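Long-range contacts in alanine racemase 1 (Caldanaerobacter subterraneus subsp. tengcongensis MB4, PDB 4Y2W), which belongs to the alanine racemase family, pairing an N-terminal domain of TIM-barrel type with a C-terminal domain rich in beta strands: residues A126-I132 with I161-S167; Q148-L152 with S193-L199; Y88-L94 with Y111-L115; A52-E56 with G78-P82. The protein carries 1 engineered substitution. One frame throughout, in Å; residues are numbered along the deposited sequence.

In the fold
All four contacts lie in the N-terminal barrel domain, whose eight parallel strands are ringed by helices. Along the chain interaction 4 comes first, then interaction 3; the segments of interactions 1 and 2 follow and alternate. Interaction 1 joins two neighbouring barrel strands. Interaction 2 packs the helix between those strands against the helix after them, its centre about 13 Å from that of interaction 1, and the two touch through Ile151 and Leu194. Interaction 3, about 14 Å from interaction 1 between centres, meets it through Leu115. Interaction 4 touches none of the others, though its nearest atoms come within about 5 Å of interaction 1. Together they sample the strand pairing and the outer packing that build the barrel.

Interaction 1 of 4, residues A126-I132 with I161-S167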
loop_
_atom_site.group_PDB
_atom_site.type_symbol
_atom_site.label_atom_id
_atom_site.label_comp_id
_atom_site.label_asym_id
_atom_site.label_seq_id
_atom_site.Cartn_x
_atom_site.Cartn_y
_atom_site.Cartn_z
ATOM N N ALA A 126 1.982 4.152 33.929
ATOM C CA ALA A 126 2.338 4.075 32.508
ATOM C C ALA A 126 3.783 3.629 32.308
ATOM O O ALA A 126 4.720 4.376 32.603
ATOM C CB ALA A 126 2.107 5.419 31.828
ATOM N N LYS A 127 3.954 2.409 31.803
ATOM C CA LYS A 127 5.278 1.883 31.482
ATOM C C LYS A 127 5.911 2.718 30.370
ATOM O O LYS A 127 5.229 3.093 29.423
ATOM C CB LYS A 127 5.175 0.416 31.055
ATOM C CG LYS A 127 4.819 -0.525 32.196
ATOM C CD LYS A 127 4.593 -1.959 31.729
ATOM C CE LYS A 127 3.146 -2.204 31.328
ATOM N NZ LYS A 127 2.857 -3.639 31.042
ATOM N N VAL A 128 7.199 3.033 30.501
ATOM C CA VAL A 128 7.913 3.803 29.476
ATOM C C VAL A 128 9.329 3.294 29.251
ATOM O O VAL A 128 9.986 2.820 30.179
ATOM C CB VAL A 128 7.995 5.313 29.806
ATOM C CG1 VAL A 128 6.618 5.954 29.754
ATOM C CG2 VAL A 128 8.650 5.547 31.159
ATOM N N HIS A 129 9.780 3.401 28.003
ATOM C CA HIS A 129 11.144 3.070 27.606
ATOM C C HIS A 129 11.809 4.337 27.089
ATOM O O HIS A 129 11.229 5.047 26.270
ATOM C CB HIS A 129 11.131 2.009 26.506
ATOM C CG HIS A 129 10.867 0.623 27.002
ATOM N ND1 HIS A 129 11.288 -0.498 26.321
ATOM C CD2 HIS A 129 10.245 0.171 28.117
ATOM C CE1 HIS A 129 10.927 -1.579 26.987
ATOM N NE2 HIS A 129 10.294 -1.202 28.082
ATOM N N ILE A 130 13.021 4.596 27.516
ATOM C CA ILE A 130 13.703 5.805 27.123
ATOM C C ILE A 130 14.556 5.599 25.879
ATOM O O ILE A 130 15.335 4.687 25.822
ATOM C CB ILE A 130 14.530 6.338 28.303
ATOM C CG1 ILE A 130 13.640 6.586 29.503
ATOM C CG2 ILE A 130 15.217 7.621 27.950
ATOM C CD1 ILE A 130 12.440 7.452 29.232
ATOM N N LYS A 131 14.402 6.447 24.874
ATOM C CA LYS A 131 15.184 6.296 23.655
ATOM C C LYS A 131 16.375 7.190 23.658
ATOM O O LYS A 131 16.286 8.356 23.943
ATOM C CB LYS A 131 14.363 6.501 22.372
ATOM C CG LYS A 131 15.164 6.739 21.093
ATOM C CD LYS A 131 15.379 5.530 20.190
ATOM C CE LYS A 131 16.098 5.887 18.884
ATOM N NZ LYS A 131 15.441 5.639 17.562
ATOM N N ILE A 132 17.503 6.604 23.311
ATOM C CA ILE A 132 18.744 7.318 23.240
ATOM C C ILE A 132 19.266 7.376 21.820
ATOM O O ILE A 132 19.314 6.389 21.131
ATOM C CB ILE A 132 19.786 6.660 24.152
ATOM C CG1 ILE A 132 19.187 6.403 25.514
ATOM C CG2 ILE A 132 20.996 7.542 24.305
ATOM C CD1 ILE A 132 18.858 7.658 26.277
ATOM N N ILE A 161 6.429 4.038 35.268
ATOM C CA ILE A 161 7.345 2.944 35.563
ATOM C C ILE A 161 8.455 3.011 34.521
ATOM O O ILE A 161 8.202 2.878 33.322
ATOM C CB ILE A 161 6.673 1.557 35.491
ATOM C CG1 ILE A 161 5.406 1.513 36.351
ATOM C CG2 ILE A 161 7.648 0.474 35.943
ATOM C CD1 ILE A 161 4.599 0.240 36.186
ATOM N N LEU A 162 9.680 3.223 34.988
ATOM C CA LEU A 162 10.832 3.382 34.113
ATOM C C LEU A 162 11.437 2.006 33.809
ATOM O O LEU A 162 12.488 1.632 34.341
ATOM C CB LEU A 162 11.835 4.330 34.776
ATOM C CG LEU A 162 12.930 4.982 33.934
ATOM C CD1 LEU A 162 12.434 5.401 32.559
ATOM C CD2 LEU A 162 13.480 6.185 34.683
ATOM N N GLU A 163 10.751 1.267 32.936
ATOM C CA GLU A 163 11.054 -0.139 32.665
ATOM C C GLU A 163 12.219 -0.357 31.704
ATOM O O GLU A 163 13.026 -1.264 31.909
ATOM C CB GLU A 163 9.818 -0.834 32.094
ATOM C CG GLU A 163 9.962 -2.338 31.922
ATOM C CD GLU A 163 8.769 -2.955 31.225
ATOM O OE1 GLU A 163 8.549 -2.648 30.036
ATOM O OE2 GLU A 163 8.052 -3.750 31.863
ATOM N N GLY A 164 12.296 0.444 30.646
ATOM C CA GLY A 164 13.294 0.220 29.602
ATOM C C GLY A 164 14.064 1.443 29.155
ATOM O O GLY A 164 13.698 2.583 29.452
ATOM N N ILE A 165 15.157 1.187 28.446
ATOM C CA ILE A 165 15.959 2.233 27.825
ATOM C C ILE A 165 16.626 1.623 26.598
ATOM O O ILE A 165 17.174 0.522 26.676
ATOM C CB ILE A 165 17.006 2.826 28.800
ATOM C CG1 ILE A 165 17.845 3.900 28.102
ATOM C CG2 ILE A 165 17.907 1.739 29.371
ATOM C CD1 ILE A 165 18.584 4.820 29.051
ATOM N N TYR A 166 16.560 2.314 25.463
ATOM C CA TYR A 166 17.068 1.738 24.223
ATOM C C TYR A 166 17.594 2.743 23.219
ATOM O O TYR A 166 17.382 3.950 23.349
ATOM C CB TYR A 166 15.999 0.857 23.571
ATOM C CG TYR A 166 14.819 1.588 22.964
ATOM C CD1 TYR A 166 13.834 2.152 23.765
ATOM C CD2 TYR A 166 14.680 1.694 21.581
ATOM C CE1 TYR A 166 12.749 2.810 23.207
ATOM C CE2 TYR A 166 13.601 2.351 21.014
ATOM C CZ TYR A 166 12.637 2.906 21.831
ATOM O OH TYR A 166 11.566 3.559 21.266
ATOM N N SER A 167 18.302 2.205 22.231
ATOM C CA SER A 167 18.853 2.971 21.120
ATOM C C SER A 167 18.746 2.121 19.849
ATOM O O SER A 167 18.153 1.040 19.870
ATOM C CB SER A 167 20.309 3.351 21.407
ATOM O OG SER A 167 20.780 4.318 20.485
#
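Strands 126-131 and 160-166 are parallel neighbours in the TIM barrel and the two strands of one beta-alpha-beta unit, and His129 and Gly164 lie side by side on them. Regular backbone bonds run at both ends, such as Val128 N to Ile161 O (3.0 Å) and Tyr166 N to Ile130 O (2.7 Å). Between them the register slips by one residue: Leu162 centres an inverse gamma turn, and Val128 O receives weak bonds from both Glu163 N and Gly164 N. The His129 ring lies over Gly164 CA, 3.5 Å from the ring centroid in a CH-pi contact, a closeness that the lack of a side chain allows. His129 NE2 donates to Glu163 OE1 (3.0 Å) on the anti lone pair of that oxygen, close to the ring plane; Tyr62 also bonds to OE1. With chi1 at 71°, Tyr166 turns its ring so that Lys131 CB lies over one face, while its hydroxyl bonds to Thr105. On the face opposite His129 and Tyr166, Ile130 CG1 meets Leu162 CD1 at 3.5 Å. Outside the pair, Val128 and Ile130 touch strand 103-106, and helices 144-155 and 177-195 cover the side bearing Ile130, Ile132 and Ile165.

Interaction 2 of 4, residues Q148-L152 with S193-L199; sequences QKEIL and SLEKKRL
Gln148 places CG beside its backbone N (chi1 -72°) and continues extended through chi2 (-175°), a shape that carries its amide across to Ser193. Ser193 OG, set anti to the nitrogen of its own residue (chi1 -158°), lies obliquely beyond the amide and out of its plane, 2.7 Å from Gln148 NE2 and 2.9 Å from Gln148 OE1. Deeper in, the contact is made by branched aliphatic residues. Ile151 meets the partner with CG2, which touches Leu194 CD2 at 4.0 Å and Leu199 CD2 at 3.9 Å, crossing both side chains at roughly a right angle. These residues join two outer helices of the barrel, 144-155 and 177-195. The second of them finishes in a Schellman motif: Arg198, with positive phi, is the C-prime residue, and weak bonds run from Leu199 N to Leu194 O and from Arg198 N to Glu195 O. That reversal brings Leu199 back beside Leu194, and a leucine of the last helical turn and one just past the helix pack together on helix 144-155. Leu152 crosses Lys197 at about a right angle, its CD2 3.7 Å from Lys197 CB; the aliphatic part of this exposed lysine supplies apolar surface.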
loop_
_atom_site.group_PDB
_atom_site.type_symbol
_atom_site.label_atom_id
_atom_site.label_comp_id
_atom_site.label_asym_id
_atom_site.label_seq_id
_atom_site.Cartn_x
_atom_site.Cartn_y
_atom_site.Cartn_z
ATOM N N GLN A 148 20.594 12.483 31.451
ATOM C CA GLN A 148 20.740 11.994 32.826
ATOM C C GLN A 148 19.819 12.727 33.789
ATOM O O GLN A 148 19.158 12.101 34.615
ATOM C CB GLN A 148 22.183 12.140 33.315
ATOM C CG GLN A 148 23.160 11.172 32.673
ATOM C CD GLN A 148 24.551 11.257 33.273
ATOM O OE1 GLN A 148 25.547 11.353 32.551
ATOM N NE2 GLN A 148 24.628 11.217 34.600
ATOM N N LYS A 149 19.781 14.051 33.678
ATOM C CA LYS A 149 18.956 14.873 34.562
ATOM C C LYS A 149 17.476 14.500 34.450
ATOM O O LYS A 149 16.829 14.187 35.456
ATOM C CB LYS A 149 19.149 16.361 34.247
ATOM C CG LYS A 149 18.512 17.293 35.265
ATOM C CD LYS A 149 18.488 18.733 34.780
ATOM C CE LYS A 149 17.766 19.625 35.781
ATOM N NZ LYS A 149 17.780 21.057 35.378
ATOM N N GLU A 150 16.957 14.518 33.224
ATOM C CA GLU A 150 15.537 14.265 32.976
ATOM C C GLU A 150 15.141 12.821 33.266
ATOM O O GLU A 150 14.061 12.568 33.795
ATOM C CB GLU A 150 15.166 14.635 31.539
ATOM C CG GLU A 150 15.338 16.116 31.235
ATOM C CD GLU A 150 14.743 16.528 29.902
ATOM O OE1 GLU A 150 14.459 15.645 29.072
ATOM O OE2 GLU A 150 14.554 17.742 29.688
ATOM N N ILE A 151 16.017 11.881 32.927
ATOM C CA ILE A 151 15.775 10.466 33.205
ATOM C C ILE A 151 15.714 10.204 34.710
ATOM O O ILE A 151 14.919 9.379 35.163
ATOM C CB ILE A 151 16.845 9.571 32.538
ATOM C CG1 ILE A 151 16.648 9.575 31.019
ATOM C CG2 ILE A 151 16.769 8.139 33.052
ATOM C CD1 ILE A 151 17.833 9.058 30.235
ATOM N N LEU A 152 16.542 10.907 35.482
ATOM C CA LEU A 152 16.554 10.749 36.942
ATOM C C LEU A 152 15.286 11.303 37.592
ATOM O O LEU A 152 14.833 10.782 38.610
ATOM C CB LEU A 152 17.805 11.392 37.560
ATOM C CG LEU A 152 19.098 10.569 37.430
ATOM C CD1 LEU A 152 20.331 11.438 37.643
ATOM C CD2 LEU A 152 19.098 9.393 38.398
ATOM N N SER A 193 26.687 5.925 34.075
ATOM C CA SER A 193 26.465 7.174 34.790
ATOM C C SER A 193 25.152 7.138 35.579
ATOM O O SER A 193 25.084 7.653 36.697
ATOM C CB SER A 193 26.470 8.353 33.815
ATOM O OG SER A 193 26.751 9.558 34.496
ATOM N N LEU A 194 24.123 6.525 34.995
ATOM C CA LEU A 194 22.821 6.371 35.657
ATOM C C LEU A 194 22.860 5.348 36.788
ATOM O O LEU A 194 22.248 5.557 37.835
ATOM C CB LEU A 194 21.738 5.966 34.654
ATOM C CG LEU A 194 21.302 7.008 33.622
ATOM C CD1 LEU A 194 20.398 6.353 32.589
ATOM C CD2 LEU A 194 20.605 8.192 34.276
ATOM N N GLU A 195 23.566 4.240 36.575
ATOM C CA GLU A 195 23.713 3.216 37.610
ATOM C C GLU A 195 24.528 3.725 38.802
ATOM O O GLU A 195 24.355 3.243 39.920
ATOM C CB GLU A 195 24.335 1.935 37.042
ATOM C CG GLU A 195 23.396 1.141 36.135
ATOM C CD GLU A 195 23.795 -0.321 35.976
ATOM O OE1 GLU A 195 24.340 -0.914 36.933
ATOM O OE2 GLU A 195 23.547 -0.890 34.893
ATOM N N LYS A 196 25.408 4.698 38.557
ATOM C CA LYS A 196 26.151 5.374 39.628
ATOM C C LYS A 196 25.251 6.286 40.464
ATOM O O LYS A 196 25.584 6.606 41.605
ATOM C CB LYS A 196 27.328 6.179 39.059
ATOM C CG LYS A 196 28.529 5.324 38.688
ATOM C CD LYS A 196 29.496 6.060 37.772
ATOM C CE LYS A 196 30.600 5.130 37.288
ATOM N NZ LYS A 196 31.408 5.723 36.188
ATOM N N LYS A 197 24.122 6.703 39.891
ATOM C CA LYS A 197 23.085 7.425 40.630
ATOM C C LYS A 197 21.980 6.481 41.129
ATOM O O LYS A 197 20.850 6.908 41.346
ATOM C CB LYS A 197 22.486 8.530 39.754
ATOM C CG LYS A 197 23.511 9.515 39.205
ATOM C CD LYS A 197 23.970 10.516 40.259
ATOM C CE LYS A 197 25.341 11.095 39.933
ATOM N NZ LYS A 197 25.448 11.610 38.536
ATOM N N ARG A 198 22.321 5.203 41.310
ATOM C CA ARG A 198 21.434 4.203 41.920
ATOM C C ARG A 198 20.150 3.960 41.124
ATOM O O ARG A 198 19.064 3.844 41.699
ATOM C CB ARG A 198 21.106 4.586 43.374
ATOM C CG ARG A 198 22.310 5.008 44.212
ATOM C CD ARG A 198 23.385 3.931 44.289
ATOM N NE ARG A 198 22.921 2.728 44.978
ATOM C CZ ARG A 198 22.850 2.582 46.301
ATOM N NH1 ARG A 198 23.207 3.568 47.122
ATOM N NH2 ARG A 198 22.413 1.435 46.812
ATOM N N LEU A 199 20.290 3.862 39.803
ATOM C CA LEU A 199 19.157 3.658 38.903
ATOM C C LEU A 199 19.418 2.494 37.948
ATOM O O LEU A 199 20.125 2.644 36.949
ATOM C CB LEU A 199 18.884 4.938 38.113
ATOM C CG LEU A 199 17.696 4.914 37.152
ATOM C CD1 LEU A 199 16.402 4.625 37.898
ATOM C CD2 LEU A 199 17.614 6.235 36.406
#

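Interaction 3 of 4, residues Y88-L94 with Y111-L115; sequences YTPPTQL and YAKEL
Tyr111 reaches from its helix into the 88-94 loop, where Tyr111 OH donates to Thr89 O (2.7 Å). The donor lies in the carbonyl plane, on a lone pair, and the acceptor sits near the plane of the phenol ring, so the bond holds the far end of a long side chain against the loop backbone. Tyr88 CE1 lies over one face of the same ring, displaced toward its margin and 3.5 Å from Tyr111 CE1. The two rings meet obliquely, their planes inclined by 40° and their centroids 4.9 Å apart. Having CG anti to the backbone nitrogen (chi1 -175°) directs the Tyr111 ring toward the loop. Leu94 packs alongside with its two methyls: CD2 lies 4.1 Å from Leu115 CD1 and also borders the Tyr111 hydroxyl, while CD1 rests 3.7 Å from Glu114 O. Pro91 CG borders Glu114 OE2 (3.5 Å); the rigid proline suits the start of the short 3-10 segment.

Further out, Thr89 OG1 is bonded to Gln104 and Thr68, which fixes the residue whose carbonyl receives Tyr111, and Leu115 packs on Ile97 and Val128. On another side of the loop, Thr92 and Gln93 bond to Asp4 O of the second subunit, and Tyr88 packs on Val255 of that subunit. The contact thus joins the loop after barrel strand 83-85 to outer helix 109-121 of the TIM barrel, beside the contact with the second subunit.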
loop_
_atom_site.group_PDB
_atom_site.type_symbol
_atom_site.label_atom_id
_atom_site.label_comp_id
_atom_site.label_asym_id
_atom_site.label_seq_id
_atom_site.Cartn_x
_atom_site.Cartn_y
_atom_site.Cartn_z
ATOM N N TYR A 88 5.749 8.600 18.413
ATOM C CA TYR A 88 5.148 9.594 19.283
ATOM C C TYR A 88 3.644 9.367 19.347
ATOM O O TYR A 88 2.984 9.329 18.311
ATOM C CB TYR A 88 5.442 10.984 18.716
ATOM C CG TYR A 88 4.969 12.149 19.552
ATOM C CD1 TYR A 88 5.494 12.375 20.817
ATOM C CD2 TYR A 88 4.026 13.048 19.062
ATOM C CE1 TYR A 88 5.076 13.451 21.585
ATOM C CE2 TYR A 88 3.605 14.131 19.819
ATOM C CZ TYR A 88 4.132 14.328 21.081
ATOM O OH TYR A 88 3.726 15.398 21.848
ATOM N N THR A 89 3.116 9.198 20.557
ATOM C CA THR A 89 1.674 9.171 20.788
ATOM C C THR A 89 1.254 10.577 21.226
ATOM O O THR A 89 1.587 10.991 22.338
ATOM C CB THR A 89 1.294 8.151 21.881
ATOM O OG1 THR A 89 1.608 6.826 21.436
ATOM C CG2 THR A 89 -0.196 8.236 22.217
ATOM N N PRO A 90 0.530 11.316 20.359
ATOM C CA PRO A 90 0.172 12.710 20.663
ATOM C C PRO A 90 -0.540 12.889 22.007
ATOM O O PRO A 90 -1.216 11.966 22.461
ATOM C CB PRO A 90 -0.775 13.089 19.522
ATOM C CG PRO A 90 -0.425 12.170 18.407
ATOM C CD PRO A 90 0.004 10.888 19.050
ATOM N N PRO A 91 -0.397 14.072 22.639
ATOM C CA PRO A 91 -1.066 14.392 23.911
ATOM C C PRO A 91 -2.575 14.131 23.913
ATOM O O PRO A 91 -3.132 13.714 24.927
ATOM C CB PRO A 91 -0.786 15.886 24.087
ATOM C CG PRO A 91 0.509 16.099 23.388
ATOM C CD PRO A 91 0.495 15.166 22.210
ATOM N N THR A 92 -3.214 14.372 22.774
ATOM C CA THR A 92 -4.647 14.153 22.608
ATOM C C THR A 92 -5.069 12.675 22.675
ATOM O O THR A 92 -6.233 12.380 22.947
ATOM C CB THR A 92 -5.124 14.734 21.263
ATOM O OG1 THR A 92 -4.300 14.221 20.205
ATOM C CG2 THR A 92 -5.044 16.261 21.273
ATOM N N GLN A 93 -4.137 11.756 22.426
ATOM C CA GLN A 93 -4.435 10.319 22.428
ATOM C C GLN A 93 -3.839 9.575 23.628
ATOM O O GLN A 93 -3.730 8.345 23.603
ATOM C CB GLN A 93 -3.915 9.682 21.135
ATOM C CG GLN A 93 -4.449 10.317 19.861
ATOM C CD GLN A 93 -3.785 9.768 18.612
ATOM O OE1 GLN A 93 -3.481 8.574 18.524
ATOM N NE2 GLN A 93 -3.561 10.640 17.631
ATOM N N LEU A 94 -3.468 10.305 24.678
ATOM C CA LEU A 94 -2.769 9.702 25.812
ATOM C C LEU A 94 -3.673 8.836 26.679
ATOM O O LEU A 94 -3.193 7.926 27.351
ATOM C CB LEU A 94 -2.108 10.775 26.681
ATOM C CG LEU A 94 -0.832 11.407 26.122
ATOM C CD1 LEU A 94 -0.362 12.533 27.035
ATOM C CD2 LEU A 94 0.268 10.371 25.942
ATOM N N TYR A 111 6.946 15.771 27.987
ATOM C CA TYR A 111 6.083 14.682 27.534
ATOM C C TYR A 111 5.843 13.665 28.655
ATOM O O TYR A 111 4.719 13.208 28.854
ATOM C CB TYR A 111 6.699 14.008 26.299
ATOM C CG TYR A 111 5.844 12.930 25.655
ATOM C CD1 TYR A 111 4.567 13.214 25.177
ATOM C CD2 TYR A 111 6.318 11.628 25.519
ATOM C CE1 TYR A 111 3.788 12.231 24.588
ATOM C CE2 TYR A 111 5.548 10.642 24.930
ATOM C CZ TYR A 111 4.284 10.946 24.466
ATOM O OH TYR A 111 3.520 9.962 23.883
ATOM N N ALA A 112 6.901 13.331 29.389
ATOM C CA ALA A 112 6.800 12.419 30.530
ATOM C C ALA A 112 5.814 12.924 31.582
ATOM O O ALA A 112 5.041 12.142 32.130
ATOM C CB ALA A 112 8.168 12.210 31.158
ATOM N N LYS A 113 5.851 14.226 31.858
ATOM C CA LYS A 113 4.915 14.861 32.793
ATOM C C LYS A 113 3.471 14.728 32.321
ATOM O O LYS A 113 2.591 14.362 33.101
ATOM C CB LYS A 113 5.245 16.348 32.974
ATOM C CG LYS A 113 6.504 16.638 33.779
ATOM C CD LYS A 113 6.714 18.140 33.931
ATOM C CE LYS A 113 8.061 18.476 34.557
ATOM N NZ LYS A 113 8.225 17.889 35.918
ATOM N N GLU A 114 3.239 15.041 31.047
ATOM C CA GLU A 114 1.909 14.931 30.437
ATOM C C GLU A 114 1.387 13.497 30.475
ATOM O O GLU A 114 0.190 13.272 30.664
ATOM C CB GLU A 114 1.932 15.435 28.988
ATOM C CG GLU A 114 2.102 16.943 28.852
ATOM C CD GLU A 114 2.405 17.383 27.427
ATOM O OE1 GLU A 114 2.947 18.496 27.251
ATOM O OE2 GLU A 114 2.108 16.624 26.480
ATOM N N LEU A 115 2.282 12.530 30.294
ATOM C CA LEU A 115 1.908 11.124 30.416
ATOM C C LEU A 115 1.580 10.777 31.867
ATOM O O LEU A 115 0.565 10.134 32.133
ATOM C CB LEU A 115 3.019 10.211 29.883
ATOM C CG LEU A 115 2.766 8.694 29.944
ATOM C CD1 LEU A 115 1.428 8.308 29.324
ATOM C CD2 LEU A 115 3.901 7.943 29.264
#

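Interaction 4 of 4, residues A52-E56 with G78-P82; sequences AKFLE and GIKTP
A helix carboxylate receiving the backbone N-H groups of a loop defines this contact: Glu56, on helix 48-58, meets Lys80 and Thr81 in the loop that precedes strand 83-85. Three donors converge on one oxygen. Lys80 N donates to Glu56 OE2 (2.8 Å) on the syn side, 15° out of the carboxylate plane, and Thr81 N to the same Glu56 OE2 (3.1 Å) on the anti side. The third, Thr81 OG1, meets Glu56 OE2 at 3.2 Å from above the plane. Glutamate suits the place because its chain, with CG anti to the backbone nitrogen (chi1 -177°) and extended beyond, is long enough to span the gap, and the grouped donors would be expected to stabilise its negative charge. The loop belongs to the helix-to-strand passage of the TIM barrel: helix 68-76 ends in a Schellman motif with Gly78 at C-prime, where a residue lacking a side chain easily adopts positive phi. Arg75 bonds to the carbonyls of Ile79 and Thr81 in the same loop. Beside the carboxylate, Ile79 rests its CD1 on the helix, 3.7 Å from Ala52 CB, where the small alanine leaves room for it; Leu74 and Phe63 line the same apolar patch.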
loop_
_atom_site.group_PDB
_atom_site.type_symbol
_atom_site.label_atom_id
_atom_site.label_comp_id
_atom_site.label_asym_id
_atom_site.label_seq_id
_atom_site.Cartn_x
_atom_site.Cartn_y
_atom_site.Cartn_z
ATOM N N ALA A 52 0.590 -11.727 15.639
ATOM C CA ALA A 52 0.694 -11.471 17.073
ATOM C C ALA A 52 0.062 -12.603 17.873
ATOM O O ALA A 52 0.621 -13.053 18.871
ATOM C CB ALA A 52 0.039 -10.145 17.428
ATOM N N LYS A 53 -1.104 -13.059 17.424
ATOM C CA LYS A 53 -1.810 -14.162 18.072
ATOM C C LYS A 53 -0.898 -15.381 18.188
ATOM O O LYS A 53 -0.772 -15.963 19.264
ATOM C CB LYS A 53 -3.084 -14.527 17.291
ATOM C CG LYS A 53 -3.998 -15.537 17.985
ATOM C CD LYS A 53 -4.717 -16.440 16.981
ATOM C CE LYS A 53 -5.532 -17.543 17.652
ATOM N NZ LYS A 53 -6.951 -17.147 17.884
ATOM N N PHE A 54 -0.250 -15.746 17.085
ATOM C CA PHE A 54 0.558 -16.965 17.043
ATOM C C PHE A 54 1.938 -16.828 17.695
ATOM O O PHE A 54 2.485 -17.817 18.191
ATOM C CB PHE A 54 0.661 -17.501 15.610
ATOM C CG PHE A 54 -0.462 -18.429 15.245
ATOM C CD1 PHE A 54 -1.743 -17.937 15.031
ATOM C CD2 PHE A 54 -0.253 -19.799 15.164
ATOM C CE1 PHE A 54 -2.787 -18.795 14.719
ATOM C CE2 PHE A 54 -1.293 -20.661 14.853
ATOM C CZ PHE A 54 -2.561 -20.160 14.632
ATOM N N LEU A 55 2.498 -15.620 17.707
ATOM C CA LEU A 55 3.741 -15.368 18.444
ATOM C C LEU A 55 3.484 -15.296 19.956
ATOM O O LEU A 55 4.354 -15.657 20.756
ATOM C CB LEU A 55 4.426 -14.091 17.947
ATOM C CG LEU A 55 5.037 -14.159 16.543
ATOM C CD1 LEU A 55 5.548 -12.789 16.123
ATOM C CD2 LEU A 55 6.154 -15.188 16.464
ATOM N N GLU A 56 2.293 -14.842 20.344
ATOM C CA GLU A 56 1.881 -14.859 21.749
ATOM C C GLU A 56 1.760 -16.293 22.283
ATOM O O GLU A 56 2.139 -16.554 23.425
ATOM C CB GLU A 56 0.559 -14.108 21.939
ATOM C CG GLU A 56 0.096 -14.015 23.386
ATOM C CD GLU A 56 -1.153 -13.167 23.551
ATOM O OE1 GLU A 56 -2.118 -13.371 22.785
ATOM O OE2 GLU A 56 -1.176 -12.304 24.453
ATOM N N GLY A 78 -7.439 -8.787 21.742
ATOM C CA GLY A 78 -7.187 -9.611 22.928
ATOM C C GLY A 78 -5.744 -10.026 23.160
ATOM O O GLY A 78 -5.486 -11.029 23.832
ATOM N N ILE A 79 -4.801 -9.259 22.619
ATOM C CA ILE A 79 -3.382 -9.531 22.834
ATOM C C ILE A 79 -2.983 -9.023 24.223
ATOM O O ILE A 79 -3.131 -7.837 24.521
ATOM C CB ILE A 79 -2.505 -8.876 21.743
ATOM C CG1 ILE A 79 -2.850 -9.438 20.354
ATOM C CG2 ILE A 79 -1.024 -9.072 22.042
ATOM C CD1 ILE A 79 -2.435 -10.878 20.121
ATOM N N LYS A 80 -2.500 -9.939 25.062
ATOM C CA LYS A 80 -2.104 -9.640 26.446
ATOM C C LYS A 80 -0.637 -9.231 26.542
ATOM O O LYS A 80 -0.261 -8.461 27.427
ATOM C CB LYS A 80 -2.323 -10.865 27.339
ATOM C CG LYS A 80 -3.743 -11.414 27.349
ATOM C CD LYS A 80 -3.779 -12.823 27.927
ATOM C CE LYS A 80 -5.143 -13.474 27.749
ATOM N NZ LYS A 80 -6.218 -12.758 28.493
ATOM N N THR A 81 0.184 -9.771 25.641
ATOM C CA THR A 81 1.614 -9.471 25.572
ATOM C C THR A 81 1.877 -7.964 25.689
ATOM O O THR A 81 1.131 -7.167 25.120
ATOM C CB THR A 81 2.208 -9.976 24.236
ATOM O OG1 THR A 81 1.827 -11.341 24.019
ATOM C CG2 THR A 81 3.727 -9.883 24.232
ATOM N N PRO A 82 2.929 -7.566 26.436
ATOM C CA PRO A 82 3.284 -6.143 26.490
ATOM C C PRO A 82 3.656 -5.597 25.116
ATOM O O PRO A 82 4.309 -6.291 24.337
ATOM C CB PRO A 82 4.505 -6.116 27.420
ATOM C CG PRO A 82 4.401 -7.359 28.233
ATOM C CD PRO A 82 3.790 -8.377 27.317
#